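Local structure of endonuclease 2 (Arabidopsis thaliana, 4CXP) at residues L42-V47 with V118-G123; Y68-D73 with A88-T93; N140-H145 with A151-I156. The protein cleaves RNA and single-stranded DNA, and double-stranded DNA less efficiently, to products with 5'-phosphates, and binds three divalent metal cations. One frame throughout, in Å; residues are numbered along the deposited sequence. Where two conformers were deposited one is given.

Interaction 1 (L42-V47 with V118-G123). With ZN (zinc ion), chain E; SO4 (sulfate ion), chain K.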
loop_
_atom_site.group_PDB
_atom_site.type_symbol
_atom_site.label_atom_id
_atom_site.label_comp_id
_atom_site.label_asym_id
_atom_site.label_seq_id
_atom_site.Cartn_x
_atom_site.Cartn_y
_atom_site.Cartn_z
ATOM N N LEU A 42 5.136 9.313 -1.771
ATOM C CA LEU A 42 6.417 8.584 -1.763
ATOM C C LEU A 42 7.443 9.190 -0.798
ATOM O O LEU A 42 8.546 8.660 -0.667
ATOM C CB LEU A 42 7.020 8.470 -3.176
ATOM C CG LEU A 42 7.589 7.112 -3.589
ATOM C CD1 LEU A 42 6.585 5.992 -3.571
ATOM C CD2 LEU A 42 8.206 7.240 -4.971
ATOM N N TRP A 43 7.074 10.247 -0.083
ATOM C CA TRP A 43 8.001 10.879 0.846
ATOM C C TRP A 43 8.587 9.870 1.821
ATOM O O TRP A 43 9.784 9.883 2.079
ATOM C CB TRP A 43 7.307 12.015 1.609
ATOM C CG TRP A 43 8.134 12.595 2.701
ATOM C CD1 TRP A 43 9.057 13.590 2.596
ATOM C CD2 TRP A 43 8.114 12.209 4.082
ATOM N NE1 TRP A 43 9.626 13.840 3.815
ATOM C CE2 TRP A 43 9.062 13.013 4.748
ATOM C CE3 TRP A 43 7.384 11.275 4.819
ATOM C CZ2 TRP A 43 9.309 12.901 6.101
ATOM C CZ3 TRP A 43 7.648 11.144 6.165
ATOM C CH2 TRP A 43 8.593 11.966 6.797
ATOM N N ALA A 44 7.776 8.948 2.327
ATOM C CA ALA A 44 8.303 8.009 3.301
ATOM C C ALA A 44 9.447 7.178 2.726
ATOM O O ALA A 44 10.394 6.831 3.423
ATOM C CB ALA A 44 7.217 7.106 3.840
ATOM N N ASP A 45 9.352 6.808 1.454
ATOM C CA ASP A 45 10.452 6.057 0.850
ATOM C C ASP A 45 11.748 6.875 0.799
ATOM O O ASP A 45 12.823 6.292 0.873
ATOM C CB ASP A 45 10.102 5.576 -0.558
ATOM C CG ASP A 45 9.335 4.295 -0.598
ATOM O OD1 ASP A 45 9.128 3.625 0.417
ATOM O OD2 ASP A 45 8.920 3.970 -1.726
ATOM N N ARG A 46 11.626 8.196 0.724
ATOM C CA ARG A 46 12.776 9.091 0.612
ATOM C C ARG A 46 13.418 9.443 1.948
ATOM O O ARG A 46 14.375 10.186 1.970
ATOM C CB ARG A 46 12.377 10.370 -0.120
ATOM C CG ARG A 46 12.049 10.135 -1.577
ATOM C CD ARG A 46 11.993 11.448 -2.336
ATOM N NE ARG A 46 10.892 12.294 -1.889
ATOM C CZ ARG A 46 11.014 13.363 -1.105
ATOM N NH1 ARG A 46 12.213 13.763 -0.660
ATOM N NH2 ARG A 46 9.927 14.040 -0.783
ATOM N N VAL A 47 12.908 8.888 3.049
ATOM C CA VAL A 47 13.545 9.050 4.369
ATOM C C VAL A 47 13.974 7.712 4.978
ATOM O O VAL A 47 14.300 7.630 6.156
ATOM C CB VAL A 47 12.694 9.873 5.357
ATOM C CG1 VAL A 47 12.504 11.284 4.816
ATOM C CG2 VAL A 47 11.368 9.212 5.676
ATOM N N VAL A 118 1.315 7.716 7.418
ATOM C CA VAL A 118 0.168 6.857 7.397
ATOM C C VAL A 118 -0.347 6.674 5.952
ATOM O O VAL A 118 -0.804 5.585 5.601
ATOM C CB VAL A 118 -0.868 7.332 8.423
ATOM C CG1 VAL A 118 -1.725 8.441 7.861
ATOM C CG2 VAL A 118 -1.693 6.164 8.896
ATOM N N SER A 119 -0.243 7.706 5.121
ATOM C CA SER A 119 -0.695 7.614 3.750
ATOM C C SER A 119 0.136 6.594 2.978
ATOM O O SER A 119 -0.397 5.748 2.266
ATOM C CB SER A 119 -0.643 8.990 3.096
ATOM O OG SER A 119 -1.566 9.870 3.737
ATOM N N HIS A 120 1.444 6.671 3.114
ATOM C CA HIS A 120 2.327 5.733 2.442
ATOM C C HIS A 120 2.155 4.314 2.991
ATOM O O HIS A 120 2.067 3.358 2.223
ATOM C CB HIS A 120 3.787 6.175 2.620
ATOM C CG HIS A 120 4.755 5.329 1.872
ATOM N ND1 HIS A 120 5.131 5.601 0.580
ATOM C CD2 HIS A 120 5.443 4.224 2.238
ATOM C CE1 HIS A 120 5.996 4.685 0.179
ATOM N NE2 HIS A 120 6.215 3.843 1.170
ATOM N N PHE A 121 2.138 4.173 4.308
ATOM C CA PHE A 121 2.066 2.846 4.916
ATOM C C PHE A 121 0.719 2.168 4.690
ATOM O O PHE A 121 0.680 0.949 4.519
ATOM C CB PHE A 121 2.420 2.924 6.404
ATOM C CG PHE A 121 3.858 3.309 6.675
ATOM C CD1 PHE A 121 4.887 2.899 5.858
ATOM C CD2 PHE A 121 4.171 4.070 7.786
ATOM C CE1 PHE A 121 6.195 3.263 6.126
ATOM C CE2 PHE A 121 5.478 4.435 8.060
ATOM C CZ PHE A 121 6.488 4.031 7.221
ATOM N N MET A 122 -0.378 2.922 4.655
ATOM C CA MET A 122 -1.647 2.325 4.271
ATOM C C MET A 122 -1.546 1.748 2.858
ATOM O O MET A 122 -2.140 0.713 2.548
ATOM C CB MET A 122 -2.777 3.332 4.350
ATOM C CG MET A 122 -4.145 2.694 4.126
ATOM S SD MET A 122 -4.598 1.491 5.390
ATOM C CE MET A 122 -5.071 2.612 6.707
ATOM N N GLY A 123 -0.793 2.399 1.975
ATOM C CA GLY A 123 -0.516 1.813 0.694
ATOM C C GLY A 123 0.341 0.567 0.765
ATOM O O GLY A 123 -0.014 -0.476 0.216
HETATM ZN ZN ZN E . 7.473 2.051 1.133
HETATM S S SO4 K . 12.320 16.215 2.462
HETATM O O1 SO4 K . 12.418 14.876 1.868
HETATM O O2 SO4 K . 13.675 16.640 2.880
HETATM O O3 SO4 K . 11.426 16.208 3.631
HETATM O O4 SO4 K . 11.799 17.165 1.457
#
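Asp45 and His120 meet as ligands of one zinc ion, a metal-centred contact that joins the loop between helix 19-28 and strand 60-62 to helix 111-124 in this S1/P1-type nuclease. Asp45 OD1 lies 2.4 Å from the zinc and His120 NE2 2.2 Å. Asp45 OD2 stays 3.7 Å from the metal, so the carboxylate binds through one oxygen. Asp45 OD1 and His120 NE2, 3.0 Å apart, are not hydrogen-bonded; both bind the zinc, and the carboxylate stands 73° from the imidazole plane. The imidazole is held from several directions. Ala44 CB sits over one face, 3.9 Å from the ring centroid and offset toward the rim, in a CH-pi contact, and Leu42 CD1 comes within van der Waals range of His120 CE1. With chi1 at -175°, CG of His120 stands anti to the backbone N, which carries the ring toward the loop; ND1 then donates to the carbonyl of Cys41, fixing the ring's rotation and leaving NE2 for zinc. Away from the metal, Trp43 NE1 donates to O3 of a sulfate probably left from the crystallisation liquor, at 3.0 Å, and Arg46 NH1 to its O1; Val47 CG1 packs on one indole face. A leucine in place of Trp43 would probably leave O3 without the indole N-H and open a gap beside Val47. Asp45 is probably important for catalysis, by analogy with related nucleases. His58 and Asp124 also ligate this zinc, and Asp124 is shared with the neighbouring site of Trp1 and His6. His6, on helix 3-15, stacks on His120, whereas Val118 and Phe121 touch helix 85-96, and Ser119 and Met122 helix 233-262.

Interaction 2 (Y68-D73 with A88-T93). With NAG (2-acetamido-2-deoxy-beta-D-glucopyranose), chain B.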
loop_
_atom_site.group_PDB
_atom_site.type_symbol
_atom_site.label_atom_id
_atom_site.label_comp_id
_atom_site.label_asym_id
_atom_site.label_seq_id
_atom_site.Cartn_x
_atom_site.Cartn_y
_atom_site.Cartn_z
ATOM N N TYR A 68 -0.631 -14.421 8.926
ATOM C CA TYR A 68 -0.068 -13.264 9.595
ATOM C C TYR A 68 -0.722 -13.141 10.966
ATOM O O TYR A 68 -1.934 -13.253 11.088
ATOM C CB TYR A 68 -0.334 -11.979 8.808
ATOM C CG TYR A 68 -0.147 -10.739 9.640
ATOM C CD1 TYR A 68 1.118 -10.285 9.972
ATOM C CD2 TYR A 68 -1.237 -10.050 10.153
ATOM C CE1 TYR A 68 1.299 -9.178 10.789
ATOM C CE2 TYR A 68 -1.070 -8.938 10.954
ATOM C CZ TYR A 68 0.197 -8.497 11.269
ATOM O OH TYR A 68 0.382 -7.367 12.047
ATOM N N GLN A 69 0.102 -12.908 11.980
ATOM C CA GLN A 69 -0.367 -12.567 13.317
ATOM C C GLN A 69 0.512 -11.453 13.858
ATOM O O GLN A 69 1.736 -11.563 13.830
ATOM C CB GLN A 69 -0.309 -13.767 14.272
ATOM C CG GLN A 69 -1.165 -14.942 13.844
ATOM C CD GLN A 69 -1.117 -16.116 14.793
ATOM O OE1 GLN A 69 -2.103 -16.853 14.943
ATOM N NE2 GLN A 69 0.024 -16.315 15.424
ATOM N N TYR A 70 -0.108 -10.388 14.361
ATOM C CA TYR A 70 0.642 -9.237 14.863
ATOM C C TYR A 70 1.683 -9.639 15.902
ATOM O O TYR A 70 2.854 -9.278 15.810
ATOM C CB TYR A 70 -0.308 -8.197 15.447
ATOM C CG TYR A 70 0.372 -6.931 15.924
ATOM C CD1 TYR A 70 0.947 -6.853 17.185
ATOM C CD2 TYR A 70 0.441 -5.815 15.110
ATOM C CE1 TYR A 70 1.580 -5.697 17.615
ATOM C CE2 TYR A 70 1.064 -4.660 15.533
ATOM C CZ TYR A 70 1.634 -4.605 16.774
ATOM O OH TYR A 70 2.250 -3.442 17.199
ATOM N N ASN A 71 1.267 -10.361 16.925
ATOM C CA ASN A 71 2.222 -10.637 17.991
ATOM C C ASN A 71 3.402 -11.476 17.514
ATOM O O ASN A 71 4.529 -11.265 17.965
ATOM C CB ASN A 71 1.538 -11.246 19.219
ATOM C CG ASN A 71 0.643 -10.249 19.931
ATOM O OD1 ASN A 71 0.910 -9.044 19.944
ATOM N ND2 ASN A 71 -0.408 -10.753 20.558
ATOM N N ARG A 72 3.164 -12.391 16.582
ATOM C CA ARG A 72 4.228 -13.250 16.078
ATOM C C ARG A 72 5.135 -12.482 15.101
ATOM O O ARG A 72 6.350 -12.641 15.128
ATOM C CB ARG A 72 3.605 -14.418 15.303
ATOM C CG ARG A 72 4.583 -15.533 14.968
ATOM C CD ARG A 72 3.919 -16.605 14.120
ATOM N NE ARG A 72 3.492 -16.059 12.841
ATOM C CZ ARG A 72 2.576 -16.597 12.035
ATOM N NH1 ARG A 72 1.958 -17.735 12.330
ATOM N NH2 ARG A 72 2.268 -15.965 10.913
ATOM N N ASP A 73 4.543 -11.679 14.225
ATOM C CA ASP A 73 5.237 -11.171 13.040
ATOM C C ASP A 73 5.580 -9.697 13.076
ATOM O O ASP A 73 6.464 -9.263 12.317
ATOM C CB ASP A 73 4.405 -11.449 11.780
ATOM C CG ASP A 73 4.063 -12.907 11.593
ATOM O OD1 ASP A 73 4.891 -13.775 11.919
ATOM O OD2 ASP A 73 2.967 -13.195 11.093
ATOM N N ALA A 88 3.400 0.602 12.512
ATOM C CA ALA A 88 3.553 1.986 12.081
ATOM C C ALA A 88 2.191 2.631 11.844
ATOM O O ALA A 88 1.967 3.779 12.217
ATOM C CB ALA A 88 4.405 2.066 10.838
ATOM N N ILE A 89 1.271 1.899 11.220
ATOM C CA ILE A 89 -0.058 2.458 11.005
ATOM C C ILE A 89 -0.729 2.768 12.349
ATOM O O ILE A 89 -1.298 3.831 12.512
ATOM C CB ILE A 89 -0.900 1.548 10.108
ATOM C CG1 ILE A 89 -0.364 1.614 8.669
ATOM C CG2 ILE A 89 -2.374 1.918 10.150
ATOM C CD1 ILE A 89 -0.891 0.525 7.757
ATOM N N TYR A 90 -0.652 1.855 13.309
ATOM C CA TYR A 90 -1.202 2.161 14.623
ATOM C C TYR A 90 -0.561 3.414 15.221
ATOM O O TYR A 90 -1.257 4.272 15.763
ATOM C CB TYR A 90 -1.012 0.986 15.568
ATOM C CG TYR A 90 -1.905 -0.225 15.333
ATOM C CD1 TYR A 90 -3.285 -0.116 15.273
ATOM C CD2 TYR A 90 -1.348 -1.488 15.227
ATOM C CE1 TYR A 90 -4.081 -1.241 15.141
ATOM C CE2 TYR A 90 -2.134 -2.616 15.081
ATOM C CZ TYR A 90 -3.506 -2.492 15.045
ATOM O OH TYR A 90 -4.307 -3.614 14.902
ATOM N N ASN A 91 0.756 3.517 15.111
ATOM C CA ASN A 91 1.500 4.646 15.687
ATOM C C ASN A 91 1.058 5.971 15.121
ATOM O O ASN A 91 0.705 6.902 15.861
ATOM C CB ASN A 91 2.955 4.447 15.351
ATOM C CG ASN A 91 3.900 5.420 15.976
ATOM O OD1 ASN A 91 3.646 6.032 17.020
ATOM N ND2 ASN A 91 5.048 5.554 15.315
ATOM N N TYR A 92 1.102 6.082 13.797
ATOM C CA TYR A 92 0.851 7.363 13.164
ATOM C C TYR A 92 -0.622 7.730 13.174
ATOM O O TYR A 92 -0.954 8.920 13.266
ATOM C CB TYR A 92 1.515 7.412 11.778
ATOM C CG TYR A 92 3.024 7.376 11.879
ATOM C CD1 TYR A 92 3.704 8.439 12.437
ATOM C CD2 TYR A 92 3.765 6.277 11.482
ATOM C CE1 TYR A 92 5.075 8.403 12.593
ATOM C CE2 TYR A 92 5.134 6.233 11.637
ATOM C CZ TYR A 92 5.789 7.302 12.188
ATOM O OH TYR A 92 7.145 7.225 12.347
ATOM N N THR A 93 -1.531 6.746 13.138
ATOM C CA THR A 93 -2.934 7.048 13.298
ATOM C C THR A 93 -3.214 7.632 14.708
ATOM O O THR A 93 -3.947 8.597 14.873
ATOM C CB THR A 93 -3.838 5.838 12.937
ATOM O OG1 THR A 93 -3.540 4.713 13.705
ATOM C CG2 THR A 93 -3.744 5.463 11.503
HETATM C C1 NAG B . 6.214 6.263 15.810
HETATM C C2 NAG B . 7.395 5.301 15.483
HETATM C C3 NAG B . 8.657 5.816 16.162
HETATM C C4 NAG B . 8.892 7.273 15.766
HETATM C C5 NAG B . 7.621 8.111 15.913
HETATM C C6 NAG B . 7.755 9.480 15.275
HETATM C C7 NAG B . 6.545 3.024 15.080
HETATM C C8 NAG B . 6.366 1.641 15.607
HETATM N N2 NAG B . 7.164 3.911 15.867
HETATM O O3 NAG B . 9.765 4.968 15.835
HETATM O O4 NAG B . 9.843 7.921 16.589
HETATM O O5 NAG B . 6.490 7.517 15.309
HETATM O O6 NAG B . 8.119 9.323 13.916
HETATM O O7 NAG B . 6.120 3.338 13.960
#
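Tyr70 sets the CE2 corner of its ring against the same corner of Tyr90, with Tyr70 CE2 and Tyr90 CE2 3.8 Å apart. From the Tyr90 side, Tyr70 CE2 lies at the ring edge, close to the plane. The centroids are 5.9 Å apart and the planes make 68°, so the pair fits neither a stack nor a clean T-shape, and the side chains slide past each other in opposite directions. CG of Tyr70 is anti to its backbone N (chi1 -177°), sending the ring across to helix 85-96. The Tyr90 hydroxyl is bonded to Asp207, whose other carboxylate oxygen takes the Tyr68 hydroxyl, so one acid links both segments to helix 206-221. Structurally this is a surface contact between the short helix 70-73 and helix 85-96 of the mainly helical S1/P1 nuclease fold. Gln69 is the N-cap residue of the short helix. Its backbone N donates to Asp73 OD2 from above the carboxylate plane, and Arg72 grips the same carboxylate side-on, NE to OD1 at 2.8 Å and NH2 to OD2. Residues 68-72 probably bind substrate, as in relatives. On the second helix Asn91 ND2 is bonded covalently to C1 of the N-linked NAG, 1.5 Å away; Tyr92 OH and NAG O6, 2.8 Å apart, share a hydrogen bond.

Interaction 3 (N140-H145 with A151-I156). With ZN (zinc ion), chain F.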
loop_
_atom_site.group_PDB
_atom_site.type_symbol
_atom_site.label_atom_id
_atom_site.label_comp_id
_atom_site.label_asym_id
_atom_site.label_seq_id
_atom_site.Cartn_x
_atom_site.Cartn_y
_atom_site.Cartn_z
ATOM N N ASN A 140 12.121 -10.130 -3.080
ATOM C CA ASN A 140 13.256 -9.419 -3.639
ATOM C C ASN A 140 14.356 -10.338 -4.148
ATOM O O ASN A 140 15.064 -9.957 -5.072
ATOM C CB ASN A 140 13.836 -8.425 -2.649
ATOM C CG ASN A 140 13.098 -7.127 -2.643
ATOM O OD1 ASN A 140 13.257 -6.317 -3.560
ATOM N ND2 ASN A 140 12.279 -6.907 -1.623
ATOM N N THR A 141 14.483 -11.541 -3.587
ATOM C CA THR A 141 15.542 -12.451 -4.011
ATOM C C THR A 141 15.089 -13.414 -5.103
ATOM O O THR A 141 15.871 -14.267 -5.510
ATOM C CB THR A 141 16.100 -13.260 -2.827
ATOM O OG1 THR A 141 15.098 -14.162 -2.371
ATOM C CG2 THR A 141 16.553 -12.361 -1.692
ATOM N N ILE A 142 13.840 -13.297 -5.568
ATOM C CA ILE A 142 13.325 -14.158 -6.626
ATOM C C ILE A 142 13.542 -13.430 -7.948
ATOM O O ILE A 142 12.842 -12.466 -8.280
ATOM C CB ILE A 142 11.849 -14.508 -6.411
ATOM C CG1 ILE A 142 11.651 -15.177 -5.055
ATOM C CG2 ILE A 142 11.337 -15.359 -7.569
ATOM C CD1 ILE A 142 10.207 -15.441 -4.720
ATOM N N GLU A 143 14.563 -13.858 -8.675
ATOM C CA GLU A 143 14.999 -13.188 -9.899
ATOM C C GLU A 143 14.388 -13.899 -11.100
ATOM O O GLU A 143 14.590 -15.105 -11.294
ATOM C CB GLU A 143 16.530 -13.194 -9.981
ATOM C CG GLU A 143 17.192 -12.249 -8.978
ATOM C CD GLU A 143 16.996 -10.753 -9.290
ATOM O OE1 GLU A 143 16.404 -10.376 -10.329
ATOM O OE2 GLU A 143 17.464 -9.929 -8.482
ATOM N N VAL A 144 13.615 -13.139 -11.875
ATOM C CA VAL A 144 12.862 -13.633 -13.021
ATOM C C VAL A 144 13.068 -12.651 -14.169
ATOM O O VAL A 144 13.953 -11.789 -14.114
ATOM C CB VAL A 144 11.364 -13.838 -12.658
ATOM C CG1 VAL A 144 11.233 -14.923 -11.608
ATOM C CG2 VAL A 144 10.709 -12.555 -12.168
ATOM N N HIS A 145 12.277 -12.790 -15.222
ATOM C CA HIS A 145 12.188 -11.777 -16.259
ATOM C C HIS A 145 10.758 -11.275 -16.296
ATOM O O HIS A 145 9.810 -12.055 -16.158
ATOM C CB HIS A 145 12.574 -12.330 -17.639
ATOM C CG HIS A 145 14.066 -12.374 -17.897
ATOM N ND1 HIS A 145 14.909 -13.256 -17.264
ATOM C CD2 HIS A 145 14.861 -11.623 -18.701
ATOM C CE1 HIS A 145 16.152 -13.074 -17.677
ATOM N NE2 HIS A 145 16.151 -12.080 -18.550
ATOM N N ALA A 151 14.041 -8.777 -13.733
ATOM C CA ALA A 151 13.352 -8.127 -12.636
ATOM C C ALA A 151 13.213 -9.095 -11.501
ATOM O O ALA A 151 13.120 -10.290 -11.716
ATOM C CB ALA A 151 11.968 -7.651 -13.052
ATOM N N ASN A 152 13.139 -8.592 -10.289
ATOM C CA ASN A 152 12.770 -9.451 -9.176
ATOM C C ASN A 152 11.264 -9.379 -8.930
ATOM O O ASN A 152 10.584 -8.438 -9.336
ATOM C CB ASN A 152 13.601 -9.173 -7.922
ATOM C CG ASN A 152 13.255 -7.867 -7.266
ATOM O OD1 ASN A 152 12.169 -7.693 -6.747
ATOM N ND2 ASN A 152 14.190 -6.931 -7.276
ATOM N N LEU A 153 10.743 -10.404 -8.267
ATOM C CA LEU A 153 9.306 -10.538 -8.124
ATOM C C LEU A 153 8.716 -9.382 -7.300
ATOM O O LEU A 153 7.613 -8.914 -7.571
ATOM C CB LEU A 153 8.957 -11.887 -7.508
ATOM C CG LEU A 153 7.468 -12.211 -7.478
ATOM C CD1 LEU A 153 6.877 -12.304 -8.879
ATOM C CD2 LEU A 153 7.234 -13.488 -6.688
ATOM N N HIS A 154 9.434 -8.943 -6.271
ATOM C CA HIS A 154 8.961 -7.828 -5.488
ATOM C C HIS A 154 8.740 -6.579 -6.354
ATOM O O HIS A 154 7.703 -5.919 -6.263
ATOM C CB HIS A 154 9.916 -7.530 -4.325
ATOM C CG HIS A 154 9.376 -6.498 -3.404
ATOM N ND1 HIS A 154 8.759 -6.809 -2.219
ATOM C CD2 HIS A 154 9.279 -5.157 -3.528
ATOM C CE1 HIS A 154 8.327 -5.698 -1.649
ATOM N NE2 HIS A 154 8.615 -4.677 -2.436
ATOM N N HIS A 155 9.728 -6.282 -7.188
ATOM C CA HIS A 155 9.661 -5.133 -8.058
ATOM C C HIS A 155 8.521 -5.249 -9.069
ATOM O O HIS A 155 7.899 -4.250 -9.436
ATOM C CB HIS A 155 11.013 -4.944 -8.767
ATOM C CG HIS A 155 11.140 -3.628 -9.473
ATOM N ND1 HIS A 155 10.790 -3.423 -10.791
ATOM C CD2 HIS A 155 11.576 -2.434 -9.020
ATOM C CE1 HIS A 155 11.036 -2.167 -11.127
ATOM N NE2 HIS A 155 11.511 -1.546 -10.069
ATOM N N ILE A 156 8.257 -6.456 -9.530
ATOM C CA ILE A 156 7.138 -6.673 -10.445
ATOM C C ILE A 156 5.840 -6.212 -9.791
ATOM O O ILE A 156 5.007 -5.584 -10.448
ATOM C CB ILE A 156 7.122 -8.144 -10.914
ATOM C CG1 ILE A 156 8.260 -8.348 -11.933
ATOM C CG2 ILE A 156 5.775 -8.530 -11.494
ATOM C CD1 ILE A 156 8.566 -9.792 -12.234
HETATM ZN ZN ZN F . 8.155 -2.577 -2.202
HETATM O O HOH W 1 12.751 -4.479 -5.523
HETATM O O HOH W 2 16.794 -7.408 -8.485
HETATM O O HOH W 3 10.080 -2.329 -1.430
#
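Val144 and Ala151 exchange two backbone hydrogen bonds, Val144 N to Ala151 O at 2.9 Å and Ala151 N to Val144 O at 3.0 Å, as the hydrogen-bonded antiparallel pair of the beta hairpin 143-146/149-152. Glu143 and Asn152 form the adjacent non-hydrogen-bonded pair. Leu153 N, already at the start of helix 153-169, donates to Ile142 O at 2.9 Å. Asn152 is the N-cap of that helix: its OD1 accepts from His155 N at 2.9 Å, from above the amide plane, after chi1 of 71° places CG between the backbone N and carbonyl carbon. Its ND2 donates to a water that in turn donates to Glu143 OE2. Next along the helix, His154 NE2 binds zinc at 2.2 Å; His130 and Asp158 complete the protein ligands, while His154 ND1 donates to the carbonyl of Gly138. Asn140 ND2, hydrogen-bonded to Lys137 O, sits over one face of the His154 ring, offset toward its rim and 3.4 Å from His154 CG, with amide and ring planes 20° apart. Ile142 and Leu153 lie side by side, Ile142 CB to Leu153 CB 4.1 Å, and Val144 CG2 presses tightly on Ile156 CD1, at 3.5 Å.

How the interactions relate
From the N terminus, segment 42-47 comes first, and interaction 1 closes its loop only when helix 111-124 returns to it. Within that span lies the whole of interaction 2, a shorter closure from 68-73 to 88-93. The two touch where helices 85-96 and 111-124, successive in the chain, pack, with Phe121 CD2 3.7 Å from Ala88 CB. Interaction 3 begins after interaction 1 has closed and crosses neither; it is a local hairpin leading into helix 153-169. Its centre is about 22 Å from that of interaction 1; interaction 1 supplies two ligands to one zinc ion and interaction 3 one, His154, to another.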